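Local coordinates for glutamine aminotransferase class-II domain protein (Ruegeria pomeroyi, PDB 3MDN), which probably acts as a class-II glutamine amidotransferase of the Ntn-hydrolase type, releasing ammonia from glutamine, although its acceptor substrate is not established, at residues A7-G11 and T12-L16; D133-Y136 and T137-K140; V147-L150 and L151-E155. All coordinates share one frame; numbering follows the deposited sequence.

Contact 1. Residues A7-G11 and T12-L16; sequences AAYHG and TPIFL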
ATOM      1  N   ALA D   7       4.082  -1.411  22.638  1.00 31.92           N
ATOM      2  CA  ALA D   7       5.203  -1.001  23.474  1.00 29.88           C
ATOM      3  C   ALA D   7       5.377   0.514  23.506  1.00 28.27           C
ATOM      4  O   ALA D   7       5.175   1.196  22.491  1.00 28.21           O
ATOM      5  CB  ALA D   7       6.486  -1.672  23.023  1.00 29.83           C
ATOM      6  N   ALA D   8       5.752   1.032  24.672  1.00 25.57           N
ATOM      7  CA  ALA D   8       5.975   2.461  24.866  1.00 24.78           C
ATOM      8  C   ALA D   8       7.298   2.711  25.579  1.00 24.59           C
ATOM      9  O   ALA D   8       7.768   1.875  26.356  1.00 24.99           O
ATOM     10  CB  ALA D   8       4.808   3.110  25.637  1.00 23.29           C
ATOM     11  N   TYR D   9       7.886   3.876  25.340  1.00 24.44           N
ATOM     12  CA  TYR D   9       9.189   4.174  25.897  1.00 24.02           C
ATOM     13  C   TYR D   9       9.285   5.618  26.372  1.00 24.57           C
ATOM     14  O   TYR D   9       8.771   6.522  25.730  1.00 24.09           O
ATOM     15  CB  TYR D   9      10.283   3.831  24.890  1.00 23.04           C
ATOM     16  CG  TYR D   9      11.676   4.129  25.402  1.00 22.09           C
ATOM     17  CD1 TYR D   9      12.334   3.241  26.244  1.00 21.74           C
ATOM     18  CD2 TYR D   9      12.340   5.317  25.042  1.00 21.48           C
ATOM     19  CE1 TYR D   9      13.634   3.512  26.739  1.00 21.75           C
ATOM     20  CE2 TYR D   9      13.638   5.605  25.546  1.00 22.79           C
ATOM     21  CZ  TYR D   9      14.261   4.681  26.404  1.00 20.98           C
ATOM     22  OH  TYR D   9      15.522   4.923  26.874  1.00 22.31           O
ATOM     23  N   HIS D  10       9.928   5.811  27.522  1.00 25.03           N
ATOM     24  CA  HIS D  10      10.163   7.142  28.090  1.00 26.25           C
ATOM     25  C   HIS D  10      11.548   7.164  28.800  1.00 26.09           C
ATOM     26  O   HIS D  10      11.759   6.452  29.798  1.00 25.56           O
ATOM     27  CB  HIS D  10       9.021   7.467  29.056  1.00 26.83           C
ATOM     28  CG  HIS D  10       9.036   8.866  29.591  1.00 30.68           C
ATOM     29  ND1 HIS D  10      10.044   9.346  30.395  1.00 36.16           N
ATOM     30  CD2 HIS D  10       8.134   9.871  29.492  1.00 33.84           C
ATOM     31  CE1 HIS D  10       9.791  10.602  30.723  1.00 36.32           C
ATOM     32  NE2 HIS D  10       8.643  10.950  30.173  1.00 32.91           N
ATOM     33  N   GLY D  11      12.498   7.927  28.246  1.00 25.78           N
ATOM     34  CA  GLY D  11      13.843   8.049  28.814  1.00 25.71           C
ATOM     35  C   GLY D  11      14.865   8.635  27.834  1.00 26.07           C
ATOM     36  O   GLY D  11      14.519   9.396  26.916  1.00 25.90           O
ATOM     37  N   THR D  12      16.135   8.283  28.026  1.00 25.57           N
ATOM     38  CA  THR D  12      17.183   8.672  27.074  1.00 26.15           C
ATOM     39  C   THR D  12      16.833   8.196  25.645  1.00 25.40           C
ATOM     40  O   THR D  12      16.429   7.046  25.485  1.00 24.97           O
ATOM     41  CB  THR D  12      18.523   8.059  27.503  1.00 25.59           C
ATOM     42  OG1 THR D  12      18.831   8.543  28.800  1.00 27.85           O
ATOM     43  CG2 THR D  12      19.639   8.448  26.573  1.00 26.17           C
ATOM     44  N   PRO D  13      17.013   9.064  24.616  1.00 25.80           N
ATOM     45  CA  PRO D  13      16.572   8.647  23.290  1.00 26.50           C
ATOM     46  C   PRO D  13      17.233   7.364  22.789  1.00 27.02           C
ATOM     47  O   PRO D  13      18.443   7.211  22.907  1.00 27.11           O
ATOM     48  CB  PRO D  13      16.918   9.857  22.378  1.00 27.04           C
ATOM     49  CG  PRO D  13      16.940  11.043  23.308  1.00 26.99           C
ATOM     50  CD  PRO D  13      17.495  10.459  24.629  1.00 25.20           C
ATOM     51  N   ILE D  14      16.421   6.457  22.247  1.00 27.22           N
ATOM     52  CA  ILE D  14      16.891   5.256  21.541  1.00 26.98           C
ATOM     53  C   ILE D  14      16.281   5.165  20.100  1.00 27.29           C
ATOM     54  O   ILE D  14      15.291   5.824  19.798  1.00 26.26           O
ATOM     55  CB  ILE D  14      16.542   3.985  22.347  1.00 28.16           C
ATOM     56  CG1 ILE D  14      15.023   3.899  22.570  1.00 29.06           C
ATOM     57  CG2 ILE D  14      17.266   3.973  23.750  1.00 26.78           C
ATOM     58  CD1 ILE D  14      14.561   2.622  23.250  1.00 28.31           C
ATOM     59  N   PHE D  15      16.883   4.368  19.218  1.00 26.61           N
ATOM     60  CA  PHE D  15      16.278   4.074  17.946  1.00 27.63           C
ATOM     61  C   PHE D  15      14.962   3.328  18.143  1.00 28.30           C
ATOM     62  O   PHE D  15      14.866   2.406  18.970  1.00 28.87           O
ATOM     63  CB  PHE D  15      17.226   3.249  17.068  1.00 27.99           C
ATOM     64  CG  PHE D  15      18.507   3.961  16.701  1.00 27.97           C
ATOM     65  CD1 PHE D  15      18.528   4.900  15.669  1.00 27.50           C
ATOM     66  CD2 PHE D  15      19.697   3.680  17.383  1.00 27.64           C
ATOM     67  CE1 PHE D  15      19.722   5.562  15.320  1.00 27.63           C
ATOM     68  CE2 PHE D  15      20.883   4.330  17.056  1.00 27.21           C
ATOM     69  CZ  PHE D  15      20.898   5.275  16.005  1.00 28.05           C
ATOM     70  N   LEU D  16      13.938   3.713  17.391  1.00 28.18           N
ATOM     71  CA  LEU D  16      12.616   3.137  17.617  1.00 28.62           C
ATOM     72  C   LEU D  16      12.699   1.603  17.607  1.00 29.43           C
ATOM     73  O   LEU D  16      12.108   0.937  18.454  1.00 28.67           O
ATOM     74  CB  LEU D  16      11.588   3.650  16.605  1.00 26.90           C
ATOM     75  CG  LEU D  16      11.495   5.167  16.373  1.00 27.26           C
ATOM     76  CD1 LEU D  16      10.341   5.495  15.416  1.00 23.90           C
ATOM     77  CD2 LEU D  16      11.350   5.986  17.656  1.00 26.55           C
TER
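Tyr-9 and Ile-14 face each other where the chain turns a corner at Gly-11 and Thr-12, between strand 6-10 of the large sheet and strand 13-15, which pairs with strand 80-81. Gly-11 passes the corner in an extended conformation (phi 164°). The two side chains then approach from opposite directions. The Tyr-9 ring turns one face to Ile-14, and CD1 of Ile-14 stands over its centre, 3.6 Å from the centroid, as a CH-pi contact. CG1 of Ile-14 lies 3.7 Å from CE2 of Tyr-9. Ile-14 holds CG1 between its backbone N and carbonyl carbon (chi1 58°), which brings CD1 over the ring. The phenol meets the bend itself. Its OH donates to O of Thr-12 at 2.7 Å, in the carbonyl plane and on a lone pair. Arg-219 packs on both Tyr-9 and Ile-14, and Phe-84 touches Ile-14. The Thr-12 hydroxyl bonds to O of Gln-220. One ring thus serves two chemistries. Its face takes an aliphatic tip, while its hydroxyl satisfies a backbone carbonyl at the turn and ties the strand of Tyr-9 to the corner that follows it.

Contact 2. Residues D133-Y136 and T137-K140; sequences DEFY and TYRK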
ATOM      1  N   ASP D 133     -17.888  18.790  19.939  1.00 27.57           N
ATOM      2  CA  ASP D 133     -17.675  19.433  18.649  1.00 28.30           C
ATOM      3  C   ASP D 133     -16.203  19.787  18.433  1.00 28.02           C
ATOM      4  O   ASP D 133     -15.678  19.641  17.338  1.00 27.06           O
ATOM      5  CB  ASP D 133     -18.504  20.734  18.540  1.00 29.11           C
ATOM      6  CG  ASP D 133     -20.015  20.514  18.679  1.00 31.77           C
ATOM      7  OD1 ASP D 133     -20.727  21.525  18.854  1.00 34.89           O
ATOM      8  OD2 ASP D 133     -20.501  19.361  18.613  1.00 34.44           O
ATOM      9  N   GLU D 134     -15.554  20.293  19.475  1.00 28.15           N
ATOM     10  CA  GLU D 134     -14.162  20.741  19.389  1.00 29.21           C
ATOM     11  C   GLU D 134     -13.223  19.633  18.865  1.00 28.21           C
ATOM     12  O   GLU D 134     -12.237  19.899  18.184  1.00 27.90           O
ATOM     13  CB  GLU D 134     -13.688  21.151  20.797  1.00 30.55           C
ATOM     14  CG  GLU D 134     -12.405  21.990  20.845  1.00 33.62           C
ATOM     15  CD  GLU D 134     -11.909  22.226  22.276  1.00 37.85           C
ATOM     16  OE1 GLU D 134     -12.717  22.163  23.239  1.00 37.70           O
ATOM     17  OE2 GLU D 134     -10.697  22.486  22.431  1.00 40.39           O
ATOM     18  N   PHE D 135     -13.504  18.391  19.231  1.00 27.47           N
ATOM     19  CA  PHE D 135     -12.597  17.313  18.879  1.00 27.07           C
ATOM     20  C   PHE D 135     -13.153  16.431  17.773  1.00 26.99           C
ATOM     21  O   PHE D 135     -12.462  15.514  17.311  1.00 26.64           O
ATOM     22  CB  PHE D 135     -12.171  16.487  20.124  1.00 26.87           C
ATOM     23  CG  PHE D 135     -11.437  17.303  21.159  1.00 25.13           C
ATOM     24  CD1 PHE D 135     -10.104  17.604  20.995  1.00 24.43           C
ATOM     25  CD2 PHE D 135     -12.111  17.816  22.267  1.00 23.97           C
ATOM     26  CE1 PHE D 135      -9.430  18.375  21.958  1.00 23.07           C
ATOM     27  CE2 PHE D 135     -11.471  18.591  23.210  1.00 23.16           C
ATOM     28  CZ  PHE D 135     -10.122  18.867  23.055  1.00 24.80           C
ATOM     29  N   TYR D 136     -14.376  16.728  17.332  1.00 26.68           N
ATOM     30  CA  TYR D 136     -15.041  15.864  16.360  1.00 27.22           C
ATOM     31  C   TYR D 136     -14.280  15.800  15.026  1.00 27.39           C
ATOM     32  O   TYR D 136     -14.222  14.748  14.375  1.00 27.40           O
ATOM     33  CB  TYR D 136     -16.515  16.225  16.165  1.00 27.38           C
ATOM     34  CG  TYR D 136     -17.278  15.082  15.546  1.00 28.52           C
ATOM     35  CD1 TYR D 136     -17.409  14.976  14.158  1.00 29.39           C
ATOM     36  CD2 TYR D 136     -17.830  14.089  16.341  1.00 28.42           C
ATOM     37  CE1 TYR D 136     -18.088  13.904  13.593  1.00 32.45           C
ATOM     38  CE2 TYR D 136     -18.509  13.014  15.791  1.00 31.45           C
ATOM     39  CZ  TYR D 136     -18.640  12.924  14.419  1.00 33.33           C
ATOM     40  OH  TYR D 136     -19.319  11.844  13.870  1.00 36.33           O
ATOM     41  N   THR D 137     -13.681  16.917  14.640  1.00 26.78           N
ATOM     42  CA  THR D 137     -12.853  16.960  13.462  1.00 27.14           C
ATOM     43  C   THR D 137     -11.728  15.880  13.442  1.00 27.09           C
ATOM     44  O   THR D 137     -11.285  15.471  12.382  1.00 26.62           O
ATOM     45  CB  THR D 137     -12.246  18.365  13.298  1.00 27.58           C
ATOM     46  OG1 THR D 137     -11.500  18.413  12.091  1.00 28.41           O
ATOM     47  CG2 THR D 137     -11.313  18.696  14.485  1.00 27.25           C
ATOM     48  N   TYR D 138     -11.261  15.447  14.607  1.00 27.32           N
ATOM     49  CA  TYR D 138     -10.261  14.382  14.690  1.00 28.31           C
ATOM     50  C   TYR D 138     -10.846  12.960  14.502  1.00 28.48           C
ATOM     51  O   TYR D 138     -10.099  11.983  14.506  1.00 29.26           O
ATOM     52  CB  TYR D 138      -9.515  14.459  16.033  1.00 28.06           C
ATOM     53  CG  TYR D 138      -8.848  15.801  16.247  1.00 29.33           C
ATOM     54  CD1 TYR D 138      -9.341  16.710  17.171  1.00 29.86           C
ATOM     55  CD2 TYR D 138      -7.736  16.178  15.490  1.00 29.91           C
ATOM     56  CE1 TYR D 138      -8.727  17.961  17.349  1.00 30.76           C
ATOM     57  CE2 TYR D 138      -7.127  17.421  15.661  1.00 29.82           C
ATOM     58  CZ  TYR D 138      -7.617  18.298  16.598  1.00 30.93           C
ATOM     59  OH  TYR D 138      -7.029  19.540  16.759  1.00 33.30           O
ATOM     60  N   ARG D 139     -12.167  12.835  14.374  1.00 27.95           N
ATOM     61  CA  ARG D 139     -12.774  11.512  14.256  1.00 28.05           C
ATOM     62  C   ARG D 139     -12.671  11.094  12.787  1.00 27.70           C
ATOM     63  O   ARG D 139     -13.414  11.584  11.966  1.00 26.47           O
ATOM     64  CB  ARG D 139     -14.223  11.522  14.783  1.00 28.41           C
ATOM     65  CG  ARG D 139     -15.073  10.236  14.564  1.00 29.94           C
ATOM     66  CD  ARG D 139     -14.399   8.987  15.084  1.00 26.61           C
ATOM     67  NE  ARG D 139     -15.360   7.908  15.305  1.00 27.67           N
ATOM     68  CZ  ARG D 139     -15.038   6.650  15.581  1.00 26.16           C
ATOM     69  NH1 ARG D 139     -13.756   6.272  15.634  1.00 25.91           N
ATOM     70  NH2 ARG D 139     -16.000   5.753  15.782  1.00 27.07           N
ATOM     71  N   LYS D 140     -11.705  10.222  12.472  1.00 27.78           N
ATOM     72  CA  LYS D 140     -11.390   9.884  11.057  1.00 28.34           C
ATOM     73  C   LYS D 140     -11.804   8.477  10.658  1.00 27.55           C
ATOM     74  O   LYS D 140     -12.000   8.208   9.502  1.00 27.57           O
ATOM     75  CB  LYS D 140      -9.893  10.072  10.770  1.00 28.80           C
ATOM     76  CG  LYS D 140      -9.394  11.504  10.981  1.00 30.36           C
ATOM     77  CD  LYS D 140     -10.214  12.436  10.096  1.00 31.89           C
ATOM     78  CE  LYS D 140      -9.566  13.804   9.994  1.00 36.01           C
ATOM     79  NZ  LYS D 140     -10.445  14.748   9.254  1.00 36.47           N
TER
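Phe-135 and Tyr-138 meet where the short, weakly bonded helix 133-136 gives way to a type I beta turn from Tyr-136 to Arg-139. This is the tight part of the contact. The N of Tyr-138 donates to O of Phe-135 at 3.0 Å, and the N of Arg-139 donates to O of Tyr-136 at 2.8 Å. The second bond is the straighter at the hydrogen (162° against 146°), and it closes the turn. Both donors stand above the plane of the carbonyl they use. The aromatic pair crosses obliquely, with CD1 of Phe-135 3.9 Å from CE1 of Tyr-138. CD1 of Tyr-138 also lies 3.3 Å from O of Phe-135, which sits at the edge of the tyrosine ring. Tyr-138 carries CG beside its backbone N (chi1 -57°), and this lays the ring back along the preceding turn. Tyr-136 and Arg-139 are buried as well. On helix 144-154, Leu-153 packs on Phe-135 and Leu-150 on Tyr-138, while Arg-139 forms salt bridges through NH1 to Glu-146 and through NE to Asp-128. The third subunit bonds to the OH of Tyr-136 through its Asp-128 and to O of Arg-139 through its Arg-124.

The other side is looser. Asp-133, Glu-134, Thr-137 and Lys-140 are exposed. CG2 of Thr-137 rests over one face of the Tyr-138 ring, toward its rim. NZ of Lys-140 makes a weak bond, 3.3 Å, to O of Thr-137. Glu-134 forms a salt bridge with Arg-107. Backbone bonds and an aromatic pair thus shape the turn, while charged and hydroxyl groups link it to its surroundings. Buried Arg-139, with two acidic partners, is likely to stay charged.

Contact 3. Residues V147-L150 and L151-E155; sequences VLFL and LALSE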
ATOM      1  N   VAL D 147     -12.752   6.637  19.445  1.00 26.56           N
ATOM      2  CA  VAL D 147     -13.731   7.240  20.345  1.00 27.77           C
ATOM      3  C   VAL D 147     -13.211   7.449  21.775  1.00 27.82           C
ATOM      4  O   VAL D 147     -13.295   8.556  22.310  1.00 27.96           O
ATOM      5  CB  VAL D 147     -15.041   6.422  20.414  1.00 28.25           C
ATOM      6  CG1 VAL D 147     -16.110   7.206  21.220  1.00 29.61           C
ATOM      7  CG2 VAL D 147     -15.559   6.201  19.030  1.00 27.62           C
ATOM      8  N   LEU D 148     -12.662   6.406  22.387  1.00 27.51           N
ATOM      9  CA  LEU D 148     -12.188   6.517  23.746  1.00 28.08           C
ATOM     10  C   LEU D 148     -11.216   7.718  23.859  1.00 27.17           C
ATOM     11  O   LEU D 148     -11.257   8.502  24.815  1.00 27.74           O
ATOM     12  CB  LEU D 148     -11.487   5.219  24.154  1.00 28.54           C
ATOM     13  CG  LEU D 148     -11.649   4.545  25.530  1.00 32.66           C
ATOM     14  CD1 LEU D 148     -10.357   3.841  25.884  1.00 34.28           C
ATOM     15  CD2 LEU D 148     -12.077   5.486  26.667  1.00 33.48           C
ATOM     16  N   PHE D 149     -10.322   7.839  22.891  1.00 26.19           N
ATOM     17  CA  PHE D 149      -9.319   8.912  22.909  1.00 25.64           C
ATOM     18  C   PHE D 149      -9.981  10.279  22.786  1.00 24.90           C
ATOM     19  O   PHE D 149      -9.699  11.186  23.545  1.00 24.30           O
ATOM     20  CB  PHE D 149      -8.329   8.723  21.763  1.00 24.85           C
ATOM     21  CG  PHE D 149      -7.314   9.842  21.604  1.00 25.48           C
ATOM     22  CD1 PHE D 149      -6.648  10.385  22.694  1.00 28.63           C
ATOM     23  CD2 PHE D 149      -6.968  10.281  20.326  1.00 28.17           C
ATOM     24  CE1 PHE D 149      -5.665  11.377  22.510  1.00 25.33           C
ATOM     25  CE2 PHE D 149      -6.009  11.290  20.139  1.00 28.92           C
ATOM     26  CZ  PHE D 149      -5.360  11.824  21.230  1.00 27.42           C
ATOM     27  N   LEU D 150     -10.867  10.421  21.826  1.00 23.81           N
ATOM     28  CA  LEU D 150     -11.495  11.741  21.592  1.00 24.66           C
ATOM     29  C   LEU D 150     -12.476  12.118  22.698  1.00 23.99           C
ATOM     30  O   LEU D 150     -12.600  13.300  23.044  1.00 23.12           O
ATOM     31  CB  LEU D 150     -12.167  11.777  20.229  1.00 22.67           C
ATOM     32  CG  LEU D 150     -11.156  11.514  19.113  1.00 24.19           C
ATOM     33  CD1 LEU D 150     -11.870  11.531  17.798  1.00 21.67           C
ATOM     34  CD2 LEU D 150      -9.999  12.539  19.120  1.00 21.63           C
ATOM     35  N   LEU D 151     -13.169  11.109  23.231  1.00 24.60           N
ATOM     36  CA  LEU D 151     -13.988  11.288  24.440  1.00 25.75           C
ATOM     37  C   LEU D 151     -13.151  11.732  25.637  1.00 25.32           C
ATOM     38  O   LEU D 151     -13.593  12.545  26.433  1.00 26.17           O
ATOM     39  CB  LEU D 151     -14.702  10.002  24.836  1.00 26.57           C
ATOM     40  CG  LEU D 151     -15.990   9.430  24.228  1.00 29.24           C
ATOM     41  CD1 LEU D 151     -16.749   8.754  25.383  1.00 30.88           C
ATOM     42  CD2 LEU D 151     -16.897  10.478  23.621  1.00 29.19           C
ATOM     43  N   ALA D 152     -11.959  11.169  25.798  1.00 25.76           N
ATOM     44  CA  ALA D 152     -11.088  11.594  26.892  1.00 25.91           C
ATOM     45  C   ALA D 152     -10.620  13.048  26.699  1.00 26.07           C
ATOM     46  O   ALA D 152     -10.579  13.819  27.669  1.00 26.29           O
ATOM     47  CB  ALA D 152      -9.903  10.636  27.063  1.00 25.88           C
ATOM     48  N   LEU D 153     -10.263  13.415  25.469  1.00 25.10           N
ATOM     49  CA  LEU D 153     -10.034  14.841  25.149  1.00 25.72           C
ATOM     50  C   LEU D 153     -11.256  15.689  25.505  1.00 25.25           C
ATOM     51  O   LEU D 153     -11.123  16.695  26.214  1.00 24.90           O
ATOM     52  CB  LEU D 153      -9.595  15.055  23.680  1.00 25.46           C
ATOM     53  CG  LEU D 153      -8.127  14.636  23.469  1.00 27.67           C
ATOM     54  CD1 LEU D 153      -7.774  14.308  22.019  1.00 30.02           C
ATOM     55  CD2 LEU D 153      -7.139  15.662  24.057  1.00 28.74           C
ATOM     56  N   SER D 154     -12.443  15.273  25.048  1.00 25.55           N
ATOM     57  CA  SER D 154     -13.705  15.998  25.351  1.00 25.73           C
ATOM     58  C   SER D 154     -13.896  16.166  26.866  1.00 26.14           C
ATOM     59  O   SER D 154     -14.447  17.168  27.309  1.00 25.83           O
ATOM     60  CB  SER D 154     -14.921  15.273  24.755  1.00 25.29           C
ATOM     61  OG  SER D 154     -14.720  15.028  23.367  1.00 25.34           O
ATOM     62  N   GLU D 155     -13.408  15.196  27.640  1.00 25.74           N
ATOM     63  CA  GLU D 155     -13.517  15.214  29.103  1.00 26.38           C
ATOM     64  C   GLU D 155     -12.345  15.911  29.841  1.00 26.51           C
ATOM     65  O   GLU D 155     -12.243  15.800  31.042  1.00 26.89           O
ATOM     66  CB  GLU D 155     -13.664  13.784  29.648  1.00 26.10           C
ATOM     67  CG  GLU D 155     -14.991  13.060  29.335  1.00 28.40           C
ATOM     68  CD  GLU D 155     -16.194  13.652  30.092  1.00 29.70           C
ATOM     69  OE1 GLU D 155     -16.005  14.332  31.109  1.00 30.94           O
ATOM     70  OE2 GLU D 155     -17.339  13.456  29.660  1.00 32.33           O
TER
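Phe-149 and Leu-153 are one turn apart on helix 144-154 and meet as ring face and methyl. Leu-153 can be followed outward. Its CB lies 3.5 Å from O of Leu-150. Its CG passes 4.2 Å from CE1 of Phe-149. At the tip, CD1 sits over the phenylalanine face, off centre toward the rim, in a CH-pi contact 3.8 Å from the centroid. The same CD1 is 4.1 Å from CD2 of Leu-150. Phe-149 sets CG opposite its backbone N (chi1 175°), which swings the ring toward this methyl. The ring also meets that of Phe-111. Were it cut back to an alanine, CD1 of Leu-153 would probably lose the face it rests on, with a gap beside Phe-111. On another side of the helix, CG1 of Val-147 packs alongside CG of Leu-151 at 3.7 Å. Near the end, O of Leu-150 accepts from both N and OG of Ser-154, each at 2.8 Å and from opposite faces of its plane. OG also bonds to N of Ala-132. The helix lies between several elements. Phe-149 reaches strand 104-106, Leu-148 and Leu-151 pack on helix 161-179, and Leu-153 meets Phe-135 of helix 133-136.

In the fold
Contact 3 is the buried one, a mostly apolar stretch of helix with no other subunit touching it. Contacts 1 and 2 are partly buried. Contact 1 meets the second subunit through Phe-15, contact 2 the third subunit through residues of 133-140. Contacts 2 and 3 adjoin, with centres about 10 Å apart, and CD2 of Leu-150 lies 3.7 Å from CB of Tyr-138. Contact 1 stands apart, about 25 Å from contact 3 between centres and on the opposite side of the chain's centre. It joins two sheets. It combines a CH-pi contact with a phenol-carbonyl bond, and contact 3 a CH-pi contact with helical backbone bonds. Contact 2 adds salt bridges, from exposed Glu-134 and buried Arg-139.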